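Putative pyrroline carboxylate reductase (PDB 2AHR) probably catalyses the reduction of 1-pyrroline-5-carboxylate to L-proline with NADPH or NADH, the last step of proline biosynthesis. Local coordinates at residues E[56-61]-E[80-85]; E[107-112]-E[135-140]; E[125-130]-E[156-161]. All coordinates share one frame; numbering follows the deposited sequence.

Contact 1: residues E[56-61]-E[80-85]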
ATOM      1  N   ASP E  56     -19.067  31.481  43.824  1.00 60.17           N
ATOM      2  CA  ASP E  56     -20.433  31.967  44.048  1.00 60.55           C
ATOM      3  C   ASP E  56     -21.446  30.851  43.746  1.00 60.29           C
ATOM      4  O   ASP E  56     -22.394  30.635  44.512  1.00 60.41           O
ATOM      5  CB  ASP E  56     -20.703  33.222  43.200  1.00 60.80           C
ATOM      6  CG  ASP E  56     -22.113  33.796  43.403  1.00 62.60           C
ATOM      7  OD1 ASP E  56     -22.838  33.977  42.393  1.00 63.35           O
ATOM      8  OD2 ASP E  56     -22.493  34.079  44.566  1.00 64.23           O
ATOM      9  N   LEU E  57     -21.224  30.141  42.636  1.00 59.72           N
ATOM     10  CA  LEU E  57     -21.963  28.915  42.302  1.00 59.26           C
ATOM     11  C   LEU E  57     -21.850  27.865  43.430  1.00 58.74           C
ATOM     12  O   LEU E  57     -22.868  27.406  43.969  1.00 58.22           O
ATOM     13  CB  LEU E  57     -21.441  28.361  40.964  1.00 59.49           C
ATOM     14  CG  LEU E  57     -21.868  27.072  40.240  1.00 60.26           C
ATOM     15  CD1 LEU E  57     -21.736  25.804  41.106  1.00 60.33           C
ATOM     16  CD2 LEU E  57     -23.252  27.195  39.641  1.00 60.63           C
ATOM     17  N   ILE E  58     -20.614  27.519  43.797  1.00 58.21           N
ATOM     18  CA  ILE E  58     -20.342  26.460  44.786  1.00 58.33           C
ATOM     19  C   ILE E  58     -21.032  26.674  46.149  1.00 58.49           C
ATOM     20  O   ILE E  58     -21.494  25.714  46.773  1.00 58.27           O
ATOM     21  CB  ILE E  58     -18.810  26.220  44.984  1.00 58.14           C
ATOM     22  CG1 ILE E  58     -18.150  25.762  43.675  1.00 58.26           C
ATOM     23  CG2 ILE E  58     -18.561  25.172  46.058  1.00 58.05           C
ATOM     24  CD1 ILE E  58     -16.631  25.974  43.623  1.00 57.55           C
ATOM     25  N   ASP E  59     -21.113  27.932  46.588  1.00 58.73           N
ATOM     26  CA  ASP E  59     -21.611  28.268  47.929  1.00 58.95           C
ATOM     27  C   ASP E  59     -23.130  28.089  48.162  1.00 58.71           C
ATOM     28  O   ASP E  59     -23.585  28.063  49.311  1.00 58.70           O
ATOM     29  CB  ASP E  59     -21.159  29.688  48.322  1.00 59.28           C
ATOM     30  CG  ASP E  59     -19.629  29.834  48.383  1.00 60.25           C
ATOM     31  OD1 ASP E  59     -18.909  28.835  48.639  1.00 60.04           O
ATOM     32  OD2 ASP E  59     -19.143  30.966  48.173  1.00 61.22           O
ATOM     33  N   GLN E  60     -23.906  27.947  47.088  1.00 58.24           N
ATOM     34  CA  GLN E  60     -25.373  27.835  47.193  1.00 57.50           C
ATOM     35  C   GLN E  60     -25.980  26.491  46.730  1.00 56.86           C
ATOM     36  O   GLN E  60     -27.178  26.250  46.893  1.00 56.86           O
ATOM     37  CB  GLN E  60     -26.036  28.997  46.438  1.00 58.06           C
ATOM     38  CG  GLN E  60     -25.463  29.264  45.040  1.00 58.34           C
ATOM     39  CD  GLN E  60     -26.135  30.428  44.328  1.00 59.63           C
ATOM     40  OE1 GLN E  60     -25.462  31.298  43.771  1.00 59.57           O
ATOM     41  NE2 GLN E  60     -27.467  30.445  44.334  1.00 59.78           N
ATOM     42  N   VAL E  61     -25.141  25.614  46.184  1.00 55.77           N
ATOM     43  CA  VAL E  61     -25.594  24.426  45.462  1.00 54.51           C
ATOM     44  C   VAL E  61     -25.440  23.111  46.259  1.00 53.74           C
ATOM     45  O   VAL E  61     -24.572  23.014  47.120  1.00 53.99           O
ATOM     46  CB  VAL E  61     -24.849  24.409  44.107  1.00 54.70           C
ATOM     47  CG1 VAL E  61     -24.247  23.071  43.781  1.00 54.47           C
ATOM     48  CG2 VAL E  61     -25.721  24.973  43.010  1.00 53.31           C
ATOM     49  N   LEU E  80     -10.510  26.505  43.660  1.00 58.46           N
ATOM     50  CA  LEU E  80     -11.882  26.538  44.179  1.00 58.16           C
ATOM     51  C   LEU E  80     -12.024  25.704  45.459  1.00 57.59           C
ATOM     52  O   LEU E  80     -11.211  24.820  45.709  1.00 57.88           O
ATOM     53  CB  LEU E  80     -12.853  26.041  43.096  1.00 58.22           C
ATOM     54  CG  LEU E  80     -13.251  26.913  41.885  1.00 59.37           C
ATOM     55  CD1 LEU E  80     -12.152  27.814  41.320  1.00 59.97           C
ATOM     56  CD2 LEU E  80     -13.822  26.040  40.770  1.00 60.12           C
ATOM     57  N   HIS E  81     -13.046  25.972  46.269  1.00 56.93           N
ATOM     58  CA  HIS E  81     -13.263  25.153  47.472  1.00 56.52           C
ATOM     59  C   HIS E  81     -14.622  24.456  47.430  1.00 55.40           C
ATOM     60  O   HIS E  81     -15.654  25.086  47.647  1.00 55.50           O
ATOM     61  CB  HIS E  81     -13.120  25.972  48.776  1.00 56.98           C
ATOM     62  CG  HIS E  81     -11.996  26.967  48.757  1.00 59.36           C
ATOM     63  ND1 HIS E  81     -10.714  26.655  49.161  1.00 61.64           N
ATOM     64  CD2 HIS E  81     -11.967  28.272  48.388  1.00 61.49           C
ATOM     65  CE1 HIS E  81      -9.944  27.722  49.038  1.00 62.59           C
ATOM     66  NE2 HIS E  81     -10.680  28.719  48.576  1.00 62.40           N
ATOM     67  N   PHE E  82     -14.618  23.151  47.170  1.00 53.94           N
ATOM     68  CA  PHE E  82     -15.870  22.415  46.962  1.00 52.72           C
ATOM     69  C   PHE E  82     -16.462  21.900  48.276  1.00 52.48           C
ATOM     70  O   PHE E  82     -15.734  21.632  49.227  1.00 52.73           O
ATOM     71  CB  PHE E  82     -15.700  21.314  45.897  1.00 51.78           C
ATOM     72  CG  PHE E  82     -15.587  21.854  44.489  1.00 50.18           C
ATOM     73  CD1 PHE E  82     -14.342  22.152  43.936  1.00 48.99           C
ATOM     74  CD2 PHE E  82     -16.734  22.088  43.718  1.00 49.15           C
ATOM     75  CE1 PHE E  82     -14.231  22.668  42.635  1.00 47.85           C
ATOM     76  CE2 PHE E  82     -16.635  22.601  42.416  1.00 47.04           C
ATOM     77  CZ  PHE E  82     -15.378  22.896  41.881  1.00 47.71           C
ATOM     78  N   LYS E  83     -17.789  21.777  48.316  1.00 51.95           N
ATOM     79  CA  LYS E  83     -18.533  21.600  49.560  1.00 51.69           C
ATOM     80  C   LYS E  83     -19.668  20.578  49.416  1.00 51.32           C
ATOM     81  O   LYS E  83     -20.445  20.345  50.357  1.00 51.27           O
ATOM     82  CB  LYS E  83     -19.123  22.953  49.976  1.00 52.31           C
ATOM     83  CG  LYS E  83     -18.086  24.078  50.156  1.00 53.88           C
ATOM     84  CD  LYS E  83     -18.695  25.455  49.845  1.00 56.83           C
ATOM     85  CE  LYS E  83     -18.050  26.585  50.674  1.00 58.71           C
ATOM     86  NZ  LYS E  83     -16.569  26.784  50.452  1.00 58.73           N
ATOM     87  N   GLN E  84     -19.761  19.976  48.229  1.00 50.30           N
ATOM     88  CA  GLN E  84     -20.844  19.048  47.889  1.00 49.04           C
ATOM     89  C   GLN E  84     -20.336  17.985  46.923  1.00 47.90           C
ATOM     90  O   GLN E  84     -19.241  18.140  46.375  1.00 47.87           O
ATOM     91  CB  GLN E  84     -21.995  19.803  47.234  1.00 49.05           C
ATOM     92  CG  GLN E  84     -21.605  20.500  45.954  1.00 49.13           C
ATOM     93  CD  GLN E  84     -20.837  21.770  46.216  1.00 50.00           C
ATOM     94  OE1 GLN E  84     -19.620  21.828  46.016  1.00 50.33           O
ATOM     95  NE2 GLN E  84     -21.541  22.801  46.680  1.00 50.12           N
ATOM     96  N   PRO E  85     -21.135  16.913  46.692  1.00 46.79           N
ATOM     97  CA  PRO E  85     -20.727  15.921  45.690  1.00 45.82           C
ATOM     98  C   PRO E  85     -20.577  16.560  44.299  1.00 44.94           C
ATOM     99  O   PRO E  85     -21.241  17.551  43.988  1.00 44.41           O
ATOM    100  CB  PRO E  85     -21.882  14.910  45.707  1.00 46.08           C
ATOM    101  CG  PRO E  85     -22.514  15.077  47.055  1.00 46.17           C
ATOM    102  CD  PRO E  85     -22.422  16.551  47.320  1.00 46.27           C
TER
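The ring of F82 takes the end of I58 on one face: CD1 of I58 stands 3.6 Å above the ring plane, set off toward the rim, and lies 3.8 Å from the ring centroid, a CH-pi contact. The second flat group, the carboxamide of Q84, is held through NE2, whose two acceptors both lie close to the amide plane and so set its rotation. NE2 gives one hydrogen bond of 2.9 Å to I58 O, on a lone pair, and a straighter one of 3.1 Å to V61 O, approached from above the carbonyl plane. At the other end OE1 accepts K83 N at 2.9 Å from above the amide plane, a third tie. A glutamine suits this place because it can both donate to two backbone carbonyls of 56-61 and accept from its own loop. Its CG sits between N and the carbonyl carbon (chi1 61°); CB already points at 56-61, and the bend at chi2 sets the amide across the two carbonyls. I58, branched at CB, fills two directions: CD1 meets F82 and L80, while CG2 lies against H81 O and Q84 OE1. At the solvent-exposed side K83 NZ makes a long salt bridge to D59 OD1, which is also hydrogen-bonded to Q55. The contact joins helix 54-58 and the turn after it to the loop leading into strand 86-88, within the Rossmann-type nucleotide-binding domain.

Contact 2: residues E[107-112]-E[135-140]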
ATOM      1  N   PRO E 107     -17.792  12.951  47.954  1.00 45.55           N
ATOM      2  CA  PRO E 107     -18.325  11.923  47.063  1.00 44.54           C
ATOM      3  C   PRO E 107     -18.201  12.432  45.627  1.00 43.45           C
ATOM      4  O   PRO E 107     -18.614  13.547  45.334  1.00 42.93           O
ATOM      5  CB  PRO E 107     -19.802  11.813  47.486  1.00 44.69           C
ATOM      6  CG  PRO E 107     -19.840  12.412  48.907  1.00 44.90           C
ATOM      7  CD  PRO E 107     -18.832  13.519  48.835  1.00 45.10           C
ATOM      8  N   LEU E 108     -17.592  11.636  44.753  1.00 42.26           N
ATOM      9  CA  LEU E 108     -17.386  12.051  43.363  1.00 41.09           C
ATOM     10  C   LEU E 108     -17.925  11.006  42.406  1.00 40.22           C
ATOM     11  O   LEU E 108     -17.773   9.781  42.625  1.00 39.72           O
ATOM     12  CB  LEU E 108     -15.906  12.328  43.060  1.00 40.86           C
ATOM     13  CG  LEU E 108     -15.123  13.319  43.943  1.00 40.30           C
ATOM     14  CD1 LEU E 108     -13.638  13.106  43.765  1.00 39.41           C
ATOM     15  CD2 LEU E 108     -15.509  14.780  43.673  1.00 39.86           C
ATOM     16  N   LEU E 109     -18.558  11.500  41.349  1.00 38.75           N
ATOM     17  CA  LEU E 109     -19.144  10.631  40.335  1.00 37.53           C
ATOM     18  C   LEU E 109     -18.668  10.987  38.951  1.00 37.02           C
ATOM     19  O   LEU E 109     -18.401  12.156  38.653  1.00 36.66           O
ATOM     20  CB  LEU E 109     -20.677  10.671  40.381  1.00 37.45           C
ATOM     21  CG  LEU E 109     -21.295  10.201  41.697  1.00 36.65           C
ATOM     22  CD1 LEU E 109     -21.685  11.409  42.548  1.00 37.01           C
ATOM     23  CD2 LEU E 109     -22.472   9.277  41.459  1.00 35.70           C
ATOM     24  N   ARG E 110     -18.557   9.960  38.112  1.00 35.95           N
ATOM     25  CA  ARG E 110     -18.302  10.160  36.695  1.00 35.36           C
ATOM     26  C   ARG E 110     -19.470   9.688  35.831  1.00 34.82           C
ATOM     27  O   ARG E 110     -20.021   8.601  36.052  1.00 34.60           O
ATOM     28  CB  ARG E 110     -17.030   9.412  36.247  1.00 35.36           C
ATOM     29  CG  ARG E 110     -15.727  10.096  36.570  1.00 35.57           C
ATOM     30  CD  ARG E 110     -14.557   9.286  35.992  1.00 36.82           C
ATOM     31  NE  ARG E 110     -14.391   9.471  34.546  1.00 36.77           N
ATOM     32  CZ  ARG E 110     -13.526   8.783  33.801  1.00 38.13           C
ATOM     33  NH1 ARG E 110     -12.751   7.849  34.351  1.00 36.20           N
ATOM     34  NH2 ARG E 110     -13.431   9.033  32.504  1.00 38.94           N
ATOM     35  N   ILE E 111     -19.810  10.509  34.837  1.00 33.85           N
ATOM     36  CA  ILE E 111     -20.712  10.116  33.766  1.00 33.73           C
ATOM     37  C   ILE E 111     -20.039  10.209  32.383  1.00 33.85           C
ATOM     38  O   ILE E 111     -19.094  11.011  32.162  1.00 33.91           O
ATOM     39  CB  ILE E 111     -22.045  10.933  33.777  1.00 34.02           C
ATOM     40  CG1 ILE E 111     -21.780  12.422  33.522  1.00 32.90           C
ATOM     41  CG2 ILE E 111     -22.831  10.677  35.079  1.00 32.97           C
ATOM     42  CD1 ILE E 111     -23.077  13.277  33.293  1.00 33.00           C
HETATM   43  N   MSE E 112     -20.493   9.359  31.465  1.00 33.16           N
HETATM   44  CA  MSE E 112     -20.070   9.452  30.071  1.00 32.84           C
HETATM   45  C   MSE E 112     -21.308   9.462  29.203  1.00 32.59           C
HETATM   46  O   MSE E 112     -21.823   8.407  28.869  1.00 32.14           O
HETATM   47  CB  MSE E 112     -19.097   8.331  29.660  1.00 32.64           C
HETATM   48  CG  MSE E 112     -18.485   8.492  28.223  1.00 31.82           C
HETATM   49 SE   MSE E 112     -18.080  10.212  27.710  1.00 25.50          SE
HETATM   50  CE  MSE E 112     -16.806  10.490  28.918  1.00 25.75           C
ATOM     51  N   GLU E 135     -27.850   5.672  47.991  0.50 52.57           N
ATOM     52  CA  GLU E 135     -28.905   6.653  47.808  0.50 51.68           C
ATOM     53  C   GLU E 135     -28.468   7.770  46.872  0.50 50.87           C
ATOM     54  O   GLU E 135     -29.237   8.208  46.019  0.50 50.53           O
ATOM     55  CB  GLU E 135     -29.356   7.211  49.162  0.50 51.84           C
ATOM     56  CG  GLU E 135     -29.887   6.137  50.114  0.50 52.85           C
ATOM     57  CD  GLU E 135     -30.721   6.703  51.248  0.50 54.13           C
ATOM     58  OE1 GLU E 135     -30.246   7.627  51.944  0.50 54.18           O
ATOM     59  OE2 GLU E 135     -31.856   6.212  51.449  0.50 54.71           O
ATOM     60  N   LEU E 136     -27.227   8.218  47.036  1.00 49.99           N
ATOM     61  CA  LEU E 136     -26.668   9.267  46.195  1.00 49.43           C
ATOM     62  C   LEU E 136     -26.505   8.794  44.746  1.00 49.47           C
ATOM     63  O   LEU E 136     -26.803   9.544  43.822  1.00 49.24           O
ATOM     64  CB  LEU E 136     -25.331   9.784  46.741  1.00 48.92           C
ATOM     65  CG  LEU E 136     -24.658  10.900  45.920  1.00 47.79           C
ATOM     66  CD1 LEU E 136     -25.561  12.107  45.742  1.00 45.49           C
ATOM     67  CD2 LEU E 136     -23.307  11.319  46.498  1.00 45.86           C
ATOM     68  N   GLN E 137     -26.041   7.557  44.555  1.00 49.70           N
ATOM     69  CA  GLN E 137     -25.883   7.005  43.209  1.00 49.67           C
ATOM     70  C   GLN E 137     -27.244   6.929  42.513  1.00 49.25           C
ATOM     71  O   GLN E 137     -27.370   7.290  41.336  1.00 48.91           O
ATOM     72  CB  GLN E 137     -25.162   5.645  43.235  1.00 50.11           C
ATOM     73  CG  GLN E 137     -24.932   5.033  41.846  1.00 51.66           C
ATOM     74  CD  GLN E 137     -23.515   4.527  41.615  1.00 54.77           C
ATOM     75  OE1 GLN E 137     -22.583   4.894  42.329  1.00 57.19           O
ATOM     76  NE2 GLN E 137     -23.344   3.688  40.593  1.00 56.42           N
ATOM     77  N   ALA E 138     -28.257   6.497  43.268  1.00 48.73           N
ATOM     78  CA  ALA E 138     -29.644   6.409  42.793  1.00 47.87           C
ATOM     79  C   ALA E 138     -30.229   7.782  42.435  1.00 47.31           C
ATOM     80  O   ALA E 138     -30.951   7.915  41.436  1.00 47.38           O
ATOM     81  CB  ALA E 138     -30.512   5.704  43.830  1.00 48.07           C
ATOM     82  N   ARG E 139     -29.908   8.795  43.235  1.00 46.28           N
ATOM     83  CA  ARG E 139     -30.324  10.171  42.941  1.00 46.10           C
ATOM     84  C   ARG E 139     -29.686  10.697  41.655  1.00 44.77           C
ATOM     85  O   ARG E 139     -30.337  11.377  40.858  1.00 44.26           O
ATOM     86  CB  ARG E 139     -30.012  11.101  44.114  1.00 46.72           C
ATOM     87  CG  ARG E 139     -31.211  11.367  45.029  1.00 50.62           C
ATOM     88  CD  ARG E 139     -30.799  11.682  46.455  1.00 56.11           C
ATOM     89  NE  ARG E 139     -29.842  12.783  46.569  1.00 60.10           N
ATOM     90  CZ  ARG E 139     -28.863  12.841  47.477  1.00 62.00           C
ATOM     91  NH1 ARG E 139     -28.679  11.850  48.349  1.00 62.69           N
ATOM     92  NH2 ARG E 139     -28.046  13.891  47.506  1.00 62.67           N
ATOM     93  N   VAL E 140     -28.412  10.370  41.459  1.00 43.46           N
ATOM     94  CA  VAL E 140     -27.699  10.763  40.248  1.00 42.40           C
ATOM     95  C   VAL E 140     -28.169   9.934  39.039  1.00 41.75           C
ATOM     96  O   VAL E 140     -28.295  10.475  37.947  1.00 41.37           O
ATOM     97  CB  VAL E 140     -26.165  10.732  40.444  1.00 42.42           C
ATOM     98  CG1 VAL E 140     -25.425  10.994  39.119  1.00 41.17           C
ATOM     99  CG2 VAL E 140     -25.749  11.762  41.499  1.00 41.84           C
TER
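Strand 108-112 and helix 135-140 run in broadly the same direction, their axes 34° apart and 10.5 Å from each other at closest approach, a spacing that leaves room for one layer of side chains. L109 supplies the middle of that layer. With CG anti to the carbonyl carbon (chi1 -61°), it sends CD2 tip to tip against V140, lying 4.1 Å from V140 CB, while its CD1 comes within 4.3 Å of L136 CD2. The same L136 methyl sits closer still to the proline that precedes the strand, 3.7 Å from P107 CB. L136 gets there with CG anti to its backbone N (chi1 -180°). L136 and V140 are one helical turn apart and so present themselves on the same side of the helix; leucine and valine give that side the apolar surface a buried interface needs. P107 adds a rigid apolar ring at the strand's entrance. L126 of the neighbouring strand 122-128 touches both L109 and V140 and widens the apolar layer, to which V132 adds beside P107 and L109. Helix 134-145 is thus the helix of a beta-alpha-beta crossover between the parallel strands 122-128 and 148-152, packed on the mixed sheet over strand 108-112.

Contact 3: residues E[125-130]-E[156-161]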
ATOM      1  N   ALA E 125     -22.820   6.275  30.776  1.00 34.59           N
ATOM      2  CA  ALA E 125     -22.195   5.491  31.825  1.00 34.57           C
ATOM      3  C   ALA E 125     -22.206   6.303  33.123  1.00 35.02           C
ATOM      4  O   ALA E 125     -22.121   7.542  33.099  1.00 34.16           O
ATOM      5  CB  ALA E 125     -20.769   5.106  31.445  1.00 34.73           C
ATOM      6  N   LEU E 126     -22.290   5.588  34.246  1.00 35.26           N
ATOM      7  CA  LEU E 126     -22.293   6.206  35.569  1.00 36.22           C
ATOM      8  C   LEU E 126     -21.458   5.376  36.526  1.00 36.51           C
ATOM      9  O   LEU E 126     -21.626   4.159  36.612  1.00 37.48           O
ATOM     10  CB  LEU E 126     -23.724   6.332  36.120  1.00 36.09           C
ATOM     11  CG  LEU E 126     -23.921   6.689  37.616  1.00 36.77           C
ATOM     12  CD1 LEU E 126     -23.435   8.110  37.919  1.00 33.37           C
ATOM     13  CD2 LEU E 126     -25.390   6.522  38.016  1.00 36.47           C
ATOM     14  N   THR E 127     -20.559   6.030  37.249  1.00 36.79           N
ATOM     15  CA  THR E 127     -19.861   5.369  38.345  1.00 37.18           C
ATOM     16  C   THR E 127     -19.506   6.361  39.463  1.00 37.42           C
ATOM     17  O   THR E 127     -19.442   7.567  39.229  1.00 37.04           O
ATOM     18  CB  THR E 127     -18.623   4.581  37.834  1.00 36.91           C
ATOM     19  OG1 THR E 127     -18.251   3.608  38.813  1.00 38.59           O
ATOM     20  CG2 THR E 127     -17.439   5.509  37.534  1.00 34.58           C
ATOM     21  N   GLY E 128     -19.248   5.841  40.666  1.00 38.41           N
ATOM     22  CA  GLY E 128     -18.880   6.679  41.819  1.00 39.27           C
ATOM     23  C   GLY E 128     -17.681   6.201  42.631  1.00 39.78           C
ATOM     24  O   GLY E 128     -17.319   5.012  42.602  1.00 40.38           O
ATOM     25  N   ASN E 129     -17.037   7.123  43.341  1.00 39.96           N
ATOM     26  CA  ASN E 129     -15.958   6.730  44.245  1.00 40.48           C
ATOM     27  C   ASN E 129     -16.508   6.064  45.505  1.00 41.12           C
ATOM     28  O   ASN E 129     -17.729   5.930  45.678  1.00 41.18           O
ATOM     29  CB  ASN E 129     -14.965   7.876  44.546  1.00 39.83           C
ATOM     30  CG  ASN E 129     -15.567   9.005  45.382  1.00 40.51           C
ATOM     31  OD1 ASN E 129     -16.693   8.908  45.882  1.00 39.08           O
ATOM     32  ND2 ASN E 129     -14.804  10.106  45.527  1.00 40.29           N
ATOM     33  N   ALA E 130     -15.601   5.624  46.368  1.00 42.13           N
ATOM     34  CA  ALA E 130     -15.964   4.884  47.569  1.00 43.02           C
ATOM     35  C   ALA E 130     -16.790   5.724  48.578  1.00 43.78           C
ATOM     36  O   ALA E 130     -17.430   5.165  49.476  1.00 44.06           O
ATOM     37  CB  ALA E 130     -14.704   4.311  48.208  1.00 42.77           C
ATOM     38  N   LYS E 156     -12.878   1.174  35.281  1.00 35.49           N
ATOM     39  CA  LYS E 156     -11.807   0.676  34.449  1.00 36.08           C
ATOM     40  C   LYS E 156     -12.257   0.521  32.990  1.00 35.39           C
ATOM     41  O   LYS E 156     -11.417   0.340  32.113  1.00 35.39           O
ATOM     42  CB  LYS E 156     -11.239  -0.646  34.978  1.00 36.19           C
ATOM     43  CG  LYS E 156     -12.273  -1.745  35.141  1.00 39.29           C
ATOM     44  CD  LYS E 156     -11.594  -3.098  35.453  1.00 45.25           C
ATOM     45  CE  LYS E 156     -12.607  -4.147  35.874  1.00 47.20           C
ATOM     46  NZ  LYS E 156     -13.712  -4.204  34.892  1.00 49.11           N
ATOM     47  N   ASP E 157     -13.569   0.590  32.749  1.00 34.40           N
ATOM     48  CA  ASP E 157     -14.125   0.449  31.398  1.00 34.31           C
ATOM     49  C   ASP E 157     -14.608   1.779  30.835  1.00 33.43           C
ATOM     50  O   ASP E 157     -15.220   1.811  29.775  1.00 33.80           O
ATOM     51  CB  ASP E 157     -15.279  -0.552  31.384  1.00 33.81           C
ATOM     52  CG  ASP E 157     -14.832  -1.984  31.659  1.00 35.96           C
ATOM     53  OD1 ASP E 157     -13.760  -2.431  31.171  1.00 36.32           O
ATOM     54  OD2 ASP E 157     -15.583  -2.678  32.370  1.00 39.08           O
ATOM     55  N   PHE E 158     -14.358   2.868  31.547  1.00 32.78           N
ATOM     56  CA  PHE E 158     -14.871   4.174  31.115  1.00 32.58           C
ATOM     57  C   PHE E 158     -14.306   4.682  29.808  1.00 32.73           C
ATOM     58  O   PHE E 158     -15.020   5.324  29.050  1.00 32.72           O
ATOM     59  CB  PHE E 158     -14.739   5.232  32.207  1.00 31.36           C
ATOM     60  CG  PHE E 158     -16.049   5.566  32.860  1.00 31.66           C
ATOM     61  CD1 PHE E 158     -16.778   4.572  33.523  1.00 30.76           C
ATOM     62  CD2 PHE E 158     -16.578   6.857  32.776  1.00 30.14           C
ATOM     63  CE1 PHE E 158     -18.008   4.855  34.114  1.00 31.24           C
ATOM     64  CE2 PHE E 158     -17.794   7.161  33.367  1.00 32.11           C
ATOM     65  CZ  PHE E 158     -18.517   6.148  34.048  1.00 30.93           C
ATOM     66  N   ASP E 159     -13.034   4.393  29.548  1.00 33.24           N
ATOM     67  CA  ASP E 159     -12.374   4.865  28.314  1.00 34.00           C
ATOM     68  C   ASP E 159     -12.937   4.146  27.072  1.00 33.36           C
ATOM     69  O   ASP E 159     -13.168   4.770  26.051  1.00 33.52           O
ATOM     70  CB  ASP E 159     -10.847   4.671  28.394  1.00 33.56           C
ATOM     71  CG  ASP E 159     -10.157   5.703  29.284  1.00 35.42           C
ATOM     72  OD1 ASP E 159     -10.757   6.741  29.678  1.00 35.14           O
ATOM     73  OD2 ASP E 159      -8.977   5.474  29.580  1.00 38.46           O
ATOM     74  N   THR E 160     -13.130   2.834  27.182  1.00 32.02           N
ATOM     75  CA  THR E 160     -13.796   2.044  26.156  1.00 31.39           C
ATOM     76  C   THR E 160     -15.246   2.480  25.947  1.00 31.46           C
ATOM     77  O   THR E 160     -15.703   2.532  24.813  1.00 31.02           O
ATOM     78  CB  THR E 160     -13.751   0.514  26.495  1.00 32.08           C
ATOM     79  OG1 THR E 160     -12.399   0.128  26.749  1.00 30.14           O
ATOM     80  CG2 THR E 160     -14.282  -0.333  25.357  1.00 28.75           C
ATOM     81  N   PHE E 161     -15.971   2.800  27.027  1.00 30.98           N
ATOM     82  CA  PHE E 161     -17.354   3.249  26.893  1.00 30.88           C
ATOM     83  C   PHE E 161     -17.365   4.643  26.237  1.00 30.93           C
ATOM     84  O   PHE E 161     -18.231   4.939  25.422  1.00 30.90           O
ATOM     85  CB  PHE E 161     -18.057   3.295  28.265  1.00 31.05           C
ATOM     86  CG  PHE E 161     -19.532   3.608  28.196  1.00 29.88           C
ATOM     87  CD1 PHE E 161     -20.476   2.584  28.320  1.00 29.03           C
ATOM     88  CD2 PHE E 161     -19.976   4.917  28.050  1.00 30.75           C
ATOM     89  CE1 PHE E 161     -21.837   2.860  28.275  1.00 29.64           C
ATOM     90  CE2 PHE E 161     -21.352   5.223  27.999  1.00 31.51           C
ATOM     91  CZ  PHE E 161     -22.284   4.193  28.109  1.00 31.62           C
TER
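Strand 125-128 runs extended past the start of helix 158-161, which follows a short 3-10 turn at 156-157, and the two backbones come nearest at A125 and F161, whose CA atoms are 7.3 Å apart. F158 and F161, three residues apart and so on about the same side of the helix, reach to the strand. A125 CB lies over the centre of the F161 ring, 3.5 Å from its centroid and 14° off the ring normal, a nearly axial CH-pi contact; F161 gets there with CG anti to its own N (chi1 -174°). Alanine suits this place because its methyl ends at CB and lets the ring settle close to the backbone; F161 CE2 comes to 3.3 Å from A125 N. Here the sheet of the coenzyme-binding domain meets the first turn of helix 158-185 of the dimerisation region of this reductase family. F158 lies obliquely against the strand, meeting A125, the backbone of L126 and T127: its CZ lies 3.6 Å from A125 CB, and its CE1 3.5 Å from T127 CG2. The beta-branched T127 suits an extended strand, and its methyl offers the ring an apolar surface. I153 touches A125 and both phenylalanines, while R110 of strand 108-112 lies against F158 and M112 against F161. F161 also packs on I196 of the second subunit, whose N186 O is hydrogen-bonded to T160 OG1.

Contact 1 closes before the other two open along the chain, whereas contacts 2 and 3 cross, their segments alternating. The centres of contacts 1 and 2 are about 17 Å apart, yet P85 touches both P107 and L136, continuing the packing from the loop before strand 86-88 to the start of strand 108-112. Contacts 2 and 3 lie closer, about 11 Å between centres, and share one sheet: strands 108-112 and 122-128 are antiparallel neighbours, with a probable hydrogen bond from R110 N to T127 O. Contacts 1 and 3, centres about 24 Å apart, do not touch. Together they lead from the nucleotide-binding domain's periphery through its sheet to helix 158-185, which contacts the second subunit.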